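Local structure of proline dehydrogenase (Bradyrhizobium japonicum USDA 110, 3HAZ) at residues R208-A213 / L240-P245; H591-L596 / D605-E610; A83-P88 / Q160-M165; D94-D99 / I107-K112. The protein probably oxidises proline to glutamate in two steps, combining an FAD-dependent proline dehydrogenase and an NAD-dependent 1-pyrroline-5-carboxylate dehydrogenase in one polypeptide. All blocks are in the same frame, centred on the assembly; numbering follows the deposited sequence.

Interaction 1: residues R208-A213 / L240-P245; sequences RRYFDA and LSALHP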
loop_
_atom_site.group_PDB
_atom_site.type_symbol
_atom_site.label_atom_id
_atom_site.label_comp_id
_atom_site.label_asym_id
_atom_site.label_seq_id
_atom_site.Cartn_x
_atom_site.Cartn_y
_atom_site.Cartn_z
ATOM N N ARG A 208 -46.645 39.405 -15.988
ATOM C CA ARG A 208 -47.190 40.763 -16.098
ATOM C C ARG A 208 -46.624 41.656 -14.998
ATOM O O ARG A 208 -46.295 42.823 -15.226
ATOM C CB ARG A 208 -48.723 40.757 -16.012
ATOM C CG ARG A 208 -49.419 39.990 -17.137
ATOM C CD ARG A 208 -50.898 40.381 -17.280
ATOM N NE ARG A 208 -51.696 39.984 -16.120
ATOM C CZ ARG A 208 -52.193 38.762 -15.945
ATOM N NH1 ARG A 208 -51.966 37.820 -16.851
ATOM N NH2 ARG A 208 -52.908 38.476 -14.864
ATOM N N ARG A 209 -46.525 41.100 -13.796
ATOM C CA ARG A 209 -46.002 41.851 -12.664
ATOM C C ARG A 209 -44.563 42.270 -12.935
ATOM O O ARG A 209 -44.185 43.410 -12.692
ATOM C CB ARG A 209 -46.070 41.015 -11.387
ATOM C CG ARG A 209 -45.391 41.674 -10.205
ATOM C CD ARG A 209 -45.724 40.955 -8.913
ATOM N NE ARG A 209 -45.218 39.587 -8.912
ATOM C CZ ARG A 209 -43.955 39.266 -8.667
ATOM N NH1 ARG A 209 -43.063 40.219 -8.411
ATOM N NH2 ARG A 209 -43.582 37.994 -8.682
ATOM N N TYR A 210 -43.759 41.337 -13.437
ATOM C CA TYR A 210 -42.362 41.637 -13.734
ATOM C C TYR A 210 -42.247 42.664 -14.844
ATOM O O TYR A 210 -41.423 43.573 -14.763
ATOM C CB TYR A 210 -41.586 40.373 -14.123
ATOM C CG TYR A 210 -41.303 39.443 -12.973
ATOM C CD1 TYR A 210 -40.649 39.902 -11.836
ATOM C CD2 TYR A 210 -41.677 38.097 -13.027
ATOM C CE1 TYR A 210 -40.378 39.054 -10.777
ATOM C CE2 TYR A 210 -41.405 37.240 -11.978
ATOM C CZ TYR A 210 -40.752 37.726 -10.854
ATOM O OH TYR A 210 -40.476 36.881 -9.806
ATOM N N PHE A 211 -43.058 42.505 -15.890
ATOM C CA PHE A 211 -43.122 43.509 -16.950
ATOM C C PHE A 211 -43.411 44.888 -16.359
ATOM O O PHE A 211 -42.712 45.854 -16.656
ATOM C CB PHE A 211 -44.182 43.159 -18.004
ATOM C CG PHE A 211 -44.370 44.229 -19.043
ATOM C CD1 PHE A 211 -43.697 44.168 -20.252
ATOM C CD2 PHE A 211 -45.202 45.316 -18.798
ATOM C CE1 PHE A 211 -43.859 45.169 -21.205
ATOM C CE2 PHE A 211 -45.369 46.317 -19.746
ATOM C CZ PHE A 211 -44.696 46.246 -20.950
ATOM N N ASP A 212 -44.444 44.968 -15.522
ATOM C CA ASP A 212 -44.828 46.234 -14.899
ATOM C C ASP A 212 -43.706 46.798 -14.029
ATOM O O ASP A 212 -43.434 47.996 -14.059
ATOM C CB ASP A 212 -46.103 46.064 -14.067
ATOM C CG ASP A 212 -47.325 45.768 -14.921
ATOM O OD1 ASP A 212 -47.277 46.003 -16.147
ATOM O OD2 ASP A 212 -48.337 45.296 -14.364
ATOM N N ALA A 213 -43.058 45.935 -13.255
ATOM C CA ALA A 213 -41.940 46.370 -12.417
ATOM C C ALA A 213 -40.804 46.974 -13.247
ATOM O O ALA A 213 -40.269 48.037 -12.904
ATOM C CB ALA A 213 -41.425 45.216 -11.546
ATOM N N LEU A 240 -35.278 37.347 -19.525
ATOM C CA LEU A 240 -36.354 36.797 -20.351
ATOM C C LEU A 240 -37.245 35.835 -19.571
ATOM O O LEU A 240 -38.447 35.800 -19.799
ATOM C CB LEU A 240 -35.795 36.111 -21.598
ATOM C CG LEU A 240 -34.937 37.037 -22.463
ATOM C CD1 LEU A 240 -34.369 36.325 -23.679
ATOM C CD2 LEU A 240 -35.756 38.253 -22.879
ATOM N N SER A 241 -36.672 35.058 -18.649
ATOM C CA SER A 241 -37.480 34.079 -17.918
ATOM C C SER A 241 -38.499 34.768 -17.007
ATOM O O SER A 241 -39.501 34.173 -16.624
ATOM C CB SER A 241 -36.608 33.097 -17.118
ATOM O OG SER A 241 -36.029 33.715 -15.973
ATOM N N ALA A 242 -38.232 36.020 -16.651
ATOM C CA ALA A 242 -39.170 36.786 -15.835
ATOM C C ALA A 242 -40.385 37.233 -16.651
ATOM O O ALA A 242 -41.464 37.469 -16.101
ATOM C CB ALA A 242 -38.470 37.998 -15.222
ATOM N N LEU A 243 -40.207 37.326 -17.966
ATOM C CA LEU A 243 -41.230 37.886 -18.850
ATOM C C LEU A 243 -42.111 36.852 -19.543
ATOM O O LEU A 243 -43.044 37.212 -20.273
ATOM C CB LEU A 243 -40.574 38.775 -19.901
ATOM C CG LEU A 243 -39.939 40.039 -19.323
ATOM C CD1 LEU A 243 -38.983 40.656 -20.324
ATOM C CD2 LEU A 243 -41.022 41.028 -18.893
ATOM N N HIS A 244 -41.812 35.576 -19.328
ATOM C CA HIS A 244 -42.597 34.497 -19.919
ATOM C C HIS A 244 -42.570 33.262 -19.006
ATOM O O HIS A 244 -41.508 32.880 -18.520
ATOM C CB HIS A 244 -42.067 34.148 -21.310
ATOM C CG HIS A 244 -43.041 33.380 -22.145
ATOM N ND1 HIS A 244 -43.259 32.030 -21.976
ATOM C CD2 HIS A 244 -43.878 33.776 -23.133
ATOM C CE1 HIS A 244 -44.181 31.624 -22.833
ATOM N NE2 HIS A 244 -44.570 32.665 -23.549
ATOM N N PRO A 245 -43.745 32.650 -18.768
ATOM C CA PRO A 245 -43.955 31.565 -17.798
ATOM C C PRO A 245 -43.516 30.177 -18.292
ATOM O O PRO A 245 -43.373 29.265 -17.477
ATOM C CB PRO A 245 -45.480 31.567 -17.577
ATOM C CG PRO A 245 -46.061 32.563 -18.559
ATOM C CD PRO A 245 -44.978 32.965 -19.511
#

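Interaction 2: residues H591-L596 / D605-E610; sequences HFIALL and DDALSE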
loop_
_atom_site.group_PDB
_atom_site.type_symbol
_atom_site.label_atom_id
_atom_site.label_comp_id
_atom_site.label_asym_id
_atom_site.label_seq_id
_atom_site.Cartn_x
_atom_site.Cartn_y
_atom_site.Cartn_z
ATOM N N HIS A 591 -37.055 4.348 -32.478
ATOM C CA HIS A 591 -38.098 3.355 -32.673
ATOM C C HIS A 591 -38.896 3.133 -31.392
ATOM O O HIS A 591 -40.125 3.148 -31.403
ATOM C CB HIS A 591 -37.466 2.041 -33.141
ATOM C CG HIS A 591 -38.433 0.908 -33.269
ATOM N ND1 HIS A 591 -39.348 0.824 -34.297
ATOM C CD2 HIS A 591 -38.610 -0.203 -32.515
ATOM C CE1 HIS A 591 -40.057 -0.284 -34.162
ATOM N NE2 HIS A 591 -39.630 -0.923 -33.086
ATOM N N PHE A 592 -38.195 2.927 -30.283
ATOM C CA PHE A 592 -38.868 2.689 -29.010
ATOM C C PHE A 592 -39.527 3.944 -28.439
ATOM O O PHE A 592 -40.589 3.868 -27.822
ATOM C CB PHE A 592 -37.908 2.054 -27.998
ATOM C CG PHE A 592 -37.653 0.598 -28.257
ATOM C CD1 PHE A 592 -36.546 0.192 -28.983
ATOM C CD2 PHE A 592 -38.535 -0.364 -27.791
ATOM C CE1 PHE A 592 -36.316 -1.150 -29.235
ATOM C CE2 PHE A 592 -38.311 -1.713 -28.038
ATOM C CZ PHE A 592 -37.198 -2.104 -28.759
ATOM N N ILE A 593 -38.900 5.096 -28.641
ATOM C CA ILE A 593 -39.513 6.353 -28.231
ATOM C C ILE A 593 -40.807 6.550 -29.021
ATOM O O ILE A 593 -41.822 6.979 -28.468
ATOM C CB ILE A 593 -38.560 7.545 -28.429
ATOM C CG1 ILE A 593 -37.446 7.506 -27.377
ATOM C CG2 ILE A 593 -39.326 8.876 -28.351
ATOM C CD1 ILE A 593 -36.349 8.526 -27.606
ATOM N N ALA A 594 -40.774 6.206 -30.305
ATOM C CA ALA A 594 -41.964 6.317 -31.152
ATOM C C ALA A 594 -43.096 5.454 -30.613
ATOM O O ALA A 594 -44.249 5.884 -30.565
ATOM C CB ALA A 594 -41.645 5.926 -32.599
ATOM N N LEU A 595 -42.758 4.231 -30.213
ATOM C CA LEU A 595 -43.737 3.314 -29.637
ATOM C C LEU A 595 -44.313 3.853 -28.331
ATOM O O LEU A 595 -45.521 3.788 -28.105
ATOM C CB LEU A 595 -43.117 1.933 -29.409
ATOM C CG LEU A 595 -43.414 0.848 -30.449
ATOM C CD1 LEU A 595 -43.305 1.384 -31.868
ATOM C CD2 LEU A 595 -42.496 -0.352 -30.251
ATOM N N LEU A 596 -43.443 4.383 -27.479
ATOM C CA LEU A 596 -43.857 4.934 -26.195
ATOM C C LEU A 596 -44.837 6.090 -26.377
ATOM O O LEU A 596 -45.753 6.284 -25.576
ATOM C CB LEU A 596 -42.637 5.404 -25.402
ATOM C CG LEU A 596 -41.764 4.298 -24.808
ATOM C CD1 LEU A 596 -40.440 4.862 -24.313
ATOM C CD2 LEU A 596 -42.505 3.568 -23.688
ATOM N N ASP A 605 -40.101 13.893 -23.669
ATOM C CA ASP A 605 -39.140 13.768 -22.579
ATOM C C ASP A 605 -39.419 12.562 -21.688
ATOM O O ASP A 605 -38.490 11.952 -21.158
ATOM C CB ASP A 605 -39.081 15.042 -21.736
ATOM C CG ASP A 605 -37.891 15.051 -20.802
ATOM O OD1 ASP A 605 -36.766 14.771 -21.276
ATOM O OD2 ASP A 605 -38.076 15.327 -19.597
ATOM N N ASP A 606 -40.695 12.219 -21.525
ATOM C CA ASP A 606 -41.071 11.044 -20.739
ATOM C C ASP A 606 -40.688 9.761 -21.455
ATOM O O ASP A 606 -40.266 8.793 -20.826
ATOM C CB ASP A 606 -42.569 11.037 -20.444
ATOM C CG ASP A 606 -42.950 12.019 -19.362
ATOM O OD1 ASP A 606 -42.089 12.335 -18.512
ATOM O OD2 ASP A 606 -44.110 12.473 -19.358
ATOM N N ALA A 607 -40.835 9.760 -22.774
ATOM C CA ALA A 607 -40.478 8.597 -23.577
ATOM C C ALA A 607 -38.965 8.386 -23.555
ATOM O O ALA A 607 -38.490 7.298 -23.251
ATOM C CB ALA A 607 -40.986 8.757 -25.006
ATOM N N LEU A 608 -38.212 9.439 -23.859
ATOM C CA LEU A 608 -36.756 9.359 -23.822
ATOM C C LEU A 608 -36.265 8.899 -22.445
ATOM O O LEU A 608 -35.380 8.046 -22.334
ATOM C CB LEU A 608 -36.147 10.713 -24.167
ATOM C CG LEU A 608 -34.647 10.841 -23.920
ATOM C CD1 LEU A 608 -33.892 9.839 -24.778
ATOM C CD2 LEU A 608 -34.185 12.261 -24.206
ATOM N N SER A 609 -36.846 9.474 -21.399
ATOM C CA SER A 609 -36.496 9.093 -20.039
ATOM C C SER A 609 -36.777 7.611 -19.764
ATOM O O SER A 609 -35.987 6.946 -19.096
ATOM C CB SER A 609 -37.236 9.968 -19.028
ATOM O OG SER A 609 -37.147 9.412 -17.732
ATOM N N GLU A 610 -37.896 7.095 -20.268
ATOM C CA GLU A 610 -38.209 5.683 -20.069
ATOM C C GLU A 610 -37.238 4.797 -20.854
ATOM O O GLU A 610 -36.778 3.772 -20.350
ATOM C CB GLU A 610 -39.662 5.351 -20.431
ATOM C CG GLU A 610 -39.957 3.855 -20.323
ATOM C CD GLU A 610 -41.436 3.504 -20.249
ATOM O OE1 GLU A 610 -42.296 4.365 -20.539
ATOM O OE2 GLU A 610 -41.738 2.343 -19.905
#

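Interaction 3: residues A83-P88 / Q160-M165; sequences ALLRVP and QAMRLM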
loop_
_atom_site.group_PDB
_atom_site.type_symbol
_atom_site.label_atom_id
_atom_site.label_comp_id
_atom_site.label_asym_id
_atom_site.label_seq_id
_atom_site.Cartn_x
_atom_site.Cartn_y
_atom_site.Cartn_z
ATOM N N ALA A 83 -36.361 41.196 7.412
ATOM C CA ALA A 83 -37.554 41.285 8.248
ATOM C C ALA A 83 -37.348 42.311 9.353
ATOM O O ALA A 83 -38.205 43.159 9.584
ATOM C CB ALA A 83 -37.895 39.920 8.850
ATOM N N LEU A 84 -36.207 42.235 10.036
ATOM C CA LEU A 84 -35.908 43.171 11.123
ATOM C C LEU A 84 -35.765 44.624 10.647
ATOM O O LEU A 84 -36.138 45.553 11.358
ATOM C CB LEU A 84 -34.665 42.726 11.900
ATOM C CG LEU A 84 -34.907 41.492 12.776
ATOM C CD1 LEU A 84 -33.601 40.849 13.219
ATOM C CD2 LEU A 84 -35.768 41.857 13.978
ATOM N N LEU A 85 -35.234 44.816 9.445
ATOM C CA LEU A 85 -35.080 46.159 8.899
ATOM C C LEU A 85 -36.417 46.785 8.535
ATOM O O LEU A 85 -36.531 48.007 8.429
ATOM C CB LEU A 85 -34.182 46.148 7.662
ATOM C CG LEU A 85 -32.674 45.997 7.856
ATOM C CD1 LEU A 85 -31.998 45.820 6.498
ATOM C CD2 LEU A 85 -32.094 47.196 8.602
ATOM N N ARG A 86 -37.432 45.958 8.327
ATOM C CA ARG A 86 -38.702 46.483 7.858
ATOM C C ARG A 86 -39.683 46.714 9.004
ATOM O O ARG A 86 -40.822 47.106 8.780
ATOM C CB ARG A 86 -39.298 45.566 6.788
ATOM C CG ARG A 86 -38.354 45.285 5.630
ATOM C CD ARG A 86 -38.340 46.400 4.586
ATOM N NE ARG A 86 -37.700 47.629 5.054
ATOM C CZ ARG A 86 -36.443 47.976 4.794
ATOM N NH1 ARG A 86 -35.967 49.120 5.261
ATOM N NH2 ARG A 86 -35.657 47.191 4.068
ATOM N N VAL A 87 -39.233 46.473 10.233
ATOM C CA VAL A 87 -40.040 46.780 11.412
ATOM C C VAL A 87 -40.036 48.292 11.652
ATOM O O VAL A 87 -38.975 48.913 11.680
ATOM C CB VAL A 87 -39.525 46.049 12.670
ATOM C CG1 VAL A 87 -40.189 46.609 13.920
ATOM C CG2 VAL A 87 -39.782 44.560 12.557
ATOM N N PRO A 88 -41.228 48.883 11.831
ATOM C CA PRO A 88 -41.431 50.336 11.893
ATOM C C PRO A 88 -40.514 51.041 12.889
ATOM O O PRO A 88 -39.950 52.091 12.582
ATOM C CB PRO A 88 -42.897 50.457 12.347
ATOM C CG PRO A 88 -43.258 49.078 12.879
ATOM C CD PRO A 88 -42.507 48.168 11.975
ATOM N N GLN A 160 -24.814 42.612 11.480
ATOM C CA GLN A 160 -24.000 42.793 10.283
ATOM C C GLN A 160 -24.806 42.501 9.021
ATOM O O GLN A 160 -24.703 43.222 8.031
ATOM C CB GLN A 160 -22.768 41.891 10.341
ATOM C CG GLN A 160 -21.739 42.181 9.279
ATOM C CD GLN A 160 -20.474 41.356 9.473
ATOM O OE1 GLN A 160 -20.100 41.022 10.601
ATOM N NE2 GLN A 160 -19.815 41.022 8.373
ATOM N N ALA A 161 -25.610 41.440 9.058
ATOM C CA ALA A 161 -26.474 41.115 7.927
ATOM C C ALA A 161 -27.410 42.292 7.660
ATOM O O ALA A 161 -27.738 42.606 6.511
ATOM C CB ALA A 161 -27.277 39.818 8.200
ATOM N N MET A 162 -27.834 42.950 8.734
ATOM C CA MET A 162 -28.737 44.088 8.604
ATOM C C MET A 162 -28.084 45.260 7.867
ATOM O O MET A 162 -28.731 45.903 7.038
ATOM C CB MET A 162 -29.281 44.526 9.969
ATOM C CG MET A 162 -30.327 43.558 10.527
ATOM S SD MET A 162 -30.809 43.888 12.236
ATOM C CE MET A 162 -31.728 45.419 12.051
ATOM N N ARG A 163 -26.813 45.542 8.150
ATOM C CA ARG A 163 -26.155 46.608 7.401
ATOM C C ARG A 163 -25.914 46.208 5.947
ATOM O O ARG A 163 -25.957 47.053 5.049
ATOM C CB ARG A 163 -24.877 47.140 8.082
ATOM C CG ARG A 163 -24.024 46.118 8.807
ATOM C CD ARG A 163 -23.074 46.811 9.786
ATOM N NE ARG A 163 -22.246 45.863 10.533
ATOM C CZ ARG A 163 -22.547 45.390 11.741
ATOM N NH1 ARG A 163 -21.736 44.528 12.342
ATOM N NH2 ARG A 163 -23.660 45.777 12.350
ATOM N N LEU A 164 -25.692 44.920 5.702
ATOM C CA LEU A 164 -25.490 44.476 4.328
ATOM C C LEU A 164 -26.787 44.592 3.526
ATOM O O LEU A 164 -26.793 45.103 2.402
ATOM C CB LEU A 164 -24.925 43.046 4.280
ATOM C CG LEU A 164 -23.487 42.881 4.786
ATOM C CD1 LEU A 164 -23.134 41.411 4.960
ATOM C CD2 LEU A 164 -22.474 43.581 3.876
ATOM N N MET A 165 -27.887 44.125 4.111
ATOM C CA MET A 165 -29.177 44.162 3.437
ATOM C C MET A 165 -29.623 45.598 3.207
ATOM O O MET A 165 -30.212 45.923 2.176
ATOM C CB MET A 165 -30.244 43.414 4.255
ATOM C CG MET A 165 -30.027 41.904 4.338
ATOM S SD MET A 165 -29.820 41.190 2.707
ATOM C CE MET A 165 -31.409 41.559 1.975
HETATM O O HOH W 1 -33.012 46.287 2.650
#

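Interaction 4: residues D94-D99 / I107-K112; sequences DQFIED and IHHETK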
loop_
_atom_site.group_PDB
_atom_site.type_symbol
_atom_site.label_atom_id
_atom_site.label_comp_id
_atom_site.label_asym_id
_atom_site.label_seq_id
_atom_site.Cartn_x
_atom_site.Cartn_y
_atom_site.Cartn_z
ATOM N N ASP A 94 -34.294 46.214 17.920
ATOM C CA ASP A 94 -33.247 46.120 18.939
ATOM C C ASP A 94 -33.651 45.208 20.088
ATOM O O ASP A 94 -32.865 44.364 20.535
ATOM C CB ASP A 94 -32.910 47.503 19.498
ATOM C CG ASP A 94 -32.019 48.307 18.577
ATOM O OD1 ASP A 94 -31.852 49.522 18.827
ATOM O OD2 ASP A 94 -31.482 47.729 17.609
ATOM N N GLN A 95 -34.875 45.392 20.568
ATOM C CA GLN A 95 -35.383 44.621 21.696
ATOM C C GLN A 95 -35.523 43.158 21.314
ATOM O O GLN A 95 -35.194 42.262 22.097
ATOM C CB GLN A 95 -36.734 45.170 22.169
ATOM N N PHE A 96 -36.025 42.916 20.108
ATOM C CA PHE A 96 -36.164 41.554 19.626
ATOM C C PHE A 96 -34.791 40.886 19.592
ATOM O O PHE A 96 -34.603 39.791 20.121
ATOM C CB PHE A 96 -36.783 41.530 18.234
ATOM C CG PHE A 96 -36.868 40.155 17.648
ATOM C CD1 PHE A 96 -37.949 39.335 17.933
ATOM C CD2 PHE A 96 -35.856 39.670 16.837
ATOM C CE1 PHE A 96 -38.030 38.059 17.399
ATOM C CE2 PHE A 96 -35.930 38.393 16.299
ATOM C CZ PHE A 96 -37.016 37.587 16.582
ATOM N N ILE A 97 -33.834 41.572 18.975
ATOM C CA ILE A 97 -32.483 41.050 18.819
ATOM C C ILE A 97 -31.826 40.670 20.147
ATOM O O ILE A 97 -31.259 39.586 20.271
ATOM C CB ILE A 97 -31.604 42.034 18.035
ATOM C CG1 ILE A 97 -32.079 42.101 16.577
ATOM C CG2 ILE A 97 -30.149 41.611 18.100
ATOM C CD1 ILE A 97 -31.411 43.202 15.765
ATOM N N GLU A 98 -31.920 41.552 21.138
ATOM C CA GLU A 98 -31.318 41.303 22.443
ATOM C C GLU A 98 -32.115 40.327 23.311
ATOM O O GLU A 98 -31.536 39.489 23.996
ATOM C CB GLU A 98 -31.125 42.619 23.214
ATOM C CG GLU A 98 -30.081 43.561 22.620
ATOM C CD GLU A 98 -28.758 42.862 22.336
ATOM O OE1 GLU A 98 -28.160 43.123 21.268
ATOM O OE2 GLU A 98 -28.323 42.042 23.173
ATOM N N ASP A 99 -33.440 40.440 23.287
ATOM C CA ASP A 99 -34.278 39.718 24.244
ATOM C C ASP A 99 -34.775 38.365 23.758
ATOM O O ASP A 99 -34.886 37.433 24.546
ATOM C CB ASP A 99 -35.479 40.572 24.664
ATOM C CG ASP A 99 -35.073 41.808 25.454
ATOM O OD1 ASP A 99 -33.903 41.888 25.894
ATOM O OD2 ASP A 99 -35.930 42.698 25.638
ATOM N N ILE A 107 -36.860 27.989 15.470
ATOM C CA ILE A 107 -37.510 27.583 14.223
ATOM C C ILE A 107 -38.614 28.585 13.870
ATOM O O ILE A 107 -38.779 28.961 12.708
ATOM C CB ILE A 107 -38.019 26.107 14.298
ATOM C CG1 ILE A 107 -36.826 25.145 14.272
ATOM C CG2 ILE A 107 -38.984 25.771 13.153
ATOM C CD1 ILE A 107 -37.190 23.669 14.483
ATOM N N HIS A 108 -39.331 29.047 14.892
ATOM C CA HIS A 108 -40.352 30.078 14.736
ATOM C C HIS A 108 -39.786 31.346 14.087
ATOM O O HIS A 108 -40.377 31.894 13.153
ATOM C CB HIS A 108 -40.980 30.408 16.099
ATOM C CG HIS A 108 -42.140 31.353 16.025
ATOM N ND1 HIS A 108 -43.390 30.966 15.593
ATOM C CD2 HIS A 108 -42.247 32.664 16.349
ATOM C CE1 HIS A 108 -44.212 32.000 15.642
ATOM N NE2 HIS A 108 -43.545 33.042 16.100
ATOM N N HIS A 109 -38.635 31.809 14.568
ATOM C CA HIS A 109 -38.023 32.999 13.990
ATOM C C HIS A 109 -37.617 32.783 12.538
ATOM O O HIS A 109 -37.839 33.653 11.693
ATOM C CB HIS A 109 -36.822 33.481 14.817
ATOM C CG HIS A 109 -37.177 33.907 16.207
ATOM N ND1 HIS A 109 -36.261 33.930 17.237
ATOM C CD2 HIS A 109 -38.354 34.312 16.743
ATOM C CE1 HIS A 109 -36.855 34.337 18.343
ATOM N NE2 HIS A 109 -38.125 34.579 18.071
ATOM N N GLU A 110 -37.005 31.636 12.254
ATOM C CA GLU A 110 -36.603 31.308 10.890
ATOM C C GLU A 110 -37.824 31.193 9.975
ATOM O O GLU A 110 -37.822 31.680 8.847
ATOM C CB GLU A 110 -35.804 29.997 10.855
ATOM C CG GLU A 110 -35.284 29.650 9.466
ATOM C CD GLU A 110 -34.333 28.454 9.444
ATOM O OE1 GLU A 110 -34.224 27.742 10.462
ATOM O OE2 GLU A 110 -33.696 28.229 8.392
ATOM N N THR A 111 -38.866 30.536 10.468
ATOM C CA THR A 111 -40.091 30.349 9.685
ATOM C C THR A 111 -40.816 31.666 9.422
ATOM O O THR A 111 -41.165 31.977 8.276
ATOM C CB THR A 111 -41.040 29.336 10.365
ATOM O OG1 THR A 111 -40.347 28.087 10.508
ATOM C CG2 THR A 111 -42.298 29.110 9.527
ATOM N N LYS A 112 -41.023 32.450 10.478
ATOM C CA LYS A 112 -41.717 33.734 10.345
ATOM C C LYS A 112 -40.971 34.712 9.439
ATOM O O LYS A 112 -41.574 35.338 8.563
ATOM C CB LYS A 112 -41.985 34.380 11.719
ATOM C CG LYS A 112 -43.126 33.729 12.502
ATOM C CD LYS A 112 -44.439 33.799 11.730
ATOM C CE LYS A 112 -45.591 33.226 12.547
ATOM N NZ LYS A 112 -46.912 33.518 11.926
#

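Interaction 1: residues R208-A213 / L240-P245
In the proline dehydrogenase barrel, the beta-alpha-beta crossover from strand 193-196 through helix 204-223 to strand 235-238 is followed by a short, weakly bonded helical turn, and there Y210 and F211 of the long helix meet A242 and L243. The Y210 ring takes the A242 methyl over one face as a CH-pi contact, with A242 CB 4.2 Å from the ring centroid and 27° off the normal. Its CG stands anti to its own carbonyl carbon (chi1 -73°), which swings the ring along the turn and brings CD2 to 3.1 Å from A242 O. The opposite face carries the guanidinium of R209, whose CZ lies 4.1 Å above the Y210 ring plane toward the rim. Beside this pair, L243 CD2 sits near the plane of the F211 ring at its edge, but rests mainly on the base of that residue, 3.8 Å from F211 CA and 3.9 Å from F211 CB. Polar ends look elsewhere: Y210 OH hydrogen-bonds D451 OD1, while R209 NH1 forms a salt bridge with D451 OD2. With a leucine in place of Y210, the A242 methyl would probably lose its aromatic face and D451 OD1 its hydroxyl mate. The contact therefore rests on carbon packing and the CH-pi contact, with the A242 carbonyl close against ring atom CD2 and the phenol oxygen satisfied at D451, beyond the two segments.

Interaction 2: residues H591-L596 / D605-E610
I593 and L596, one turn apart on helix 589-598, pack against A607, L608 and E610 of helix 604-629; the two short axes approach to 8.8 Å at 128° between their N-to-C directions. Apolar contacts dominate. The A607 methyl fits between two side chains, its CB 3.7 Å from I593 CG2 and 3.8 Å from L596 CB. The other I593 branch runs alongside L608, with I593 CD1 4.0 Å from L608 CD1. An alanine at I593 would probably open a gap beside the A607 methyl and leave the L608 branch without its neighbour. Carbon-to-oxygen contacts form the second group: L596 CD1 lies 3.3 Å from A607 O, and L596 CD2 lies 3.3 Å from E610 OE1, laying a methyl against a buried carboxylate. Those oxygens are paired elsewhere, OE1 in a salt bridge with K602 and OE2 accepting from the backbone N of L663 and of A664, which probably fixes the carboxylate's rotation. Around the crossing, helix 589-598 also packs against two other helices of the aldehyde dehydrogenase part, helix 524-536 touching I593 through V534 and helix 689-702 touching L596 through I691, with the side chain of E610 about 9 Å from the bound NAD.

Interaction 3: residues A83-P88 / Q160-M165
L85 lies under the guanidinium of R86, its CB 3.9 Å from the plane and toward the rim of one face, while a water in that plane meets the edge and ties the arginine to the backbone of M165. The bond from R86 NH2 to this water is weak, but the water donates to M165 O at 2.9 Å, so a water bridge runs beside an otherwise apolar contact. R86 NH2 also forms a salt bridge with E82, one turn back. The other guanidinium, that of R163, folds flat over its own helix, with Q160 CA beneath its centre.

L85 and M162 share the packing. The CD1 branch of L85 presses on helix 151-168 itself, 3.3 Å from M162 O and 3.7 Å from M165 CB. The second methyl, CD2, meets the end of M162 at 3.9 Å from M162 CE. L85 and M162 lie alongside each other, pointing opposite ways, and a bend at the methionine's last torsion (chi3 70°) turns CE toward helix 71-85, where it also touches L84 CB at 4.0 Å. Thus one thioether methyl bridges two consecutive leucines, and both L85 methyls lie near the M162 carbonyl, CD1 also reaching M165 and CD2 the end of M162.

The contact joins the C-terminal end of helix 71-85 to helix 151-168 in the DNA-binding family region. Helix 90-100 closes one flank, with I97 against L84 and M162; M165 also leans on M78 and A81 of helix 71-85, and helix 60-66 brings M63 to A161 and L164.

Interaction 4: residues D94-D99 / I107-K112
F96 and H109 reach toward each other from facing helices and meet as a T-shaped aromatic pair. The edge of the phenyl ring points at the face of the imidazole, with centroids 4.7 Å apart and planes at 65°. F96 CZ stands over the middle of the H109 ring, 3.4 Å above its plane, and lies 3.5 Å from both H109 NE2 and H109 CD2. F96 CE1 shares the work, also 3.5 Å from H109 NE2. Long reach is needed, since even F96 CA and H109 CA, the nearest pair of alpha carbons, are 10.4 Å apart: the phenyl carbon CG is anti to the backbone nitrogen (chi1 176°), which throws the ring outward across the gap. A ring C-H set against the imidazole pi cloud gives a weak electrostatic attraction on top of dispersion. F96 also makes an edge-to-face pair with W123, and H109 rests on I142 of helix 140-149.

Within segment 107-112, I107 O accepts from both T111 N and T111 OG1; the hydroxyl bond is 2.8 Å long, with the donor lifted above the carbonyl plane. From the same segment K112 and E110 form salt bridges to D805 and R923 of the aldehyde dehydrogenase part. This is edge-to-face aromatic packing between two consecutive helices, 90-100 and 106-115, of the helical DNA-binding family region.

Along the chain the contacts run from the DNA-binding family region (interactions 3 and 4) through the proline dehydrogenase barrel (interaction 1) to the aldehyde dehydrogenase part (interaction 2). Interaction 4 falls within the span between the two segments of interaction 3, and their centres are about 12 Å apart. They touch at helix 90-100: L84 CD2 is 3.6 Å from F96 CD2, and M162 SD is 3.6 Å from I97 CD1, so the two contacts share one apolar packing layer. The centre of interaction 1 is about 27 Å from that of interaction 3, and that of interaction 2 about 51 Å from it, across the chain's centre. The contacts thus sample three family regions of a bifunctional enzyme.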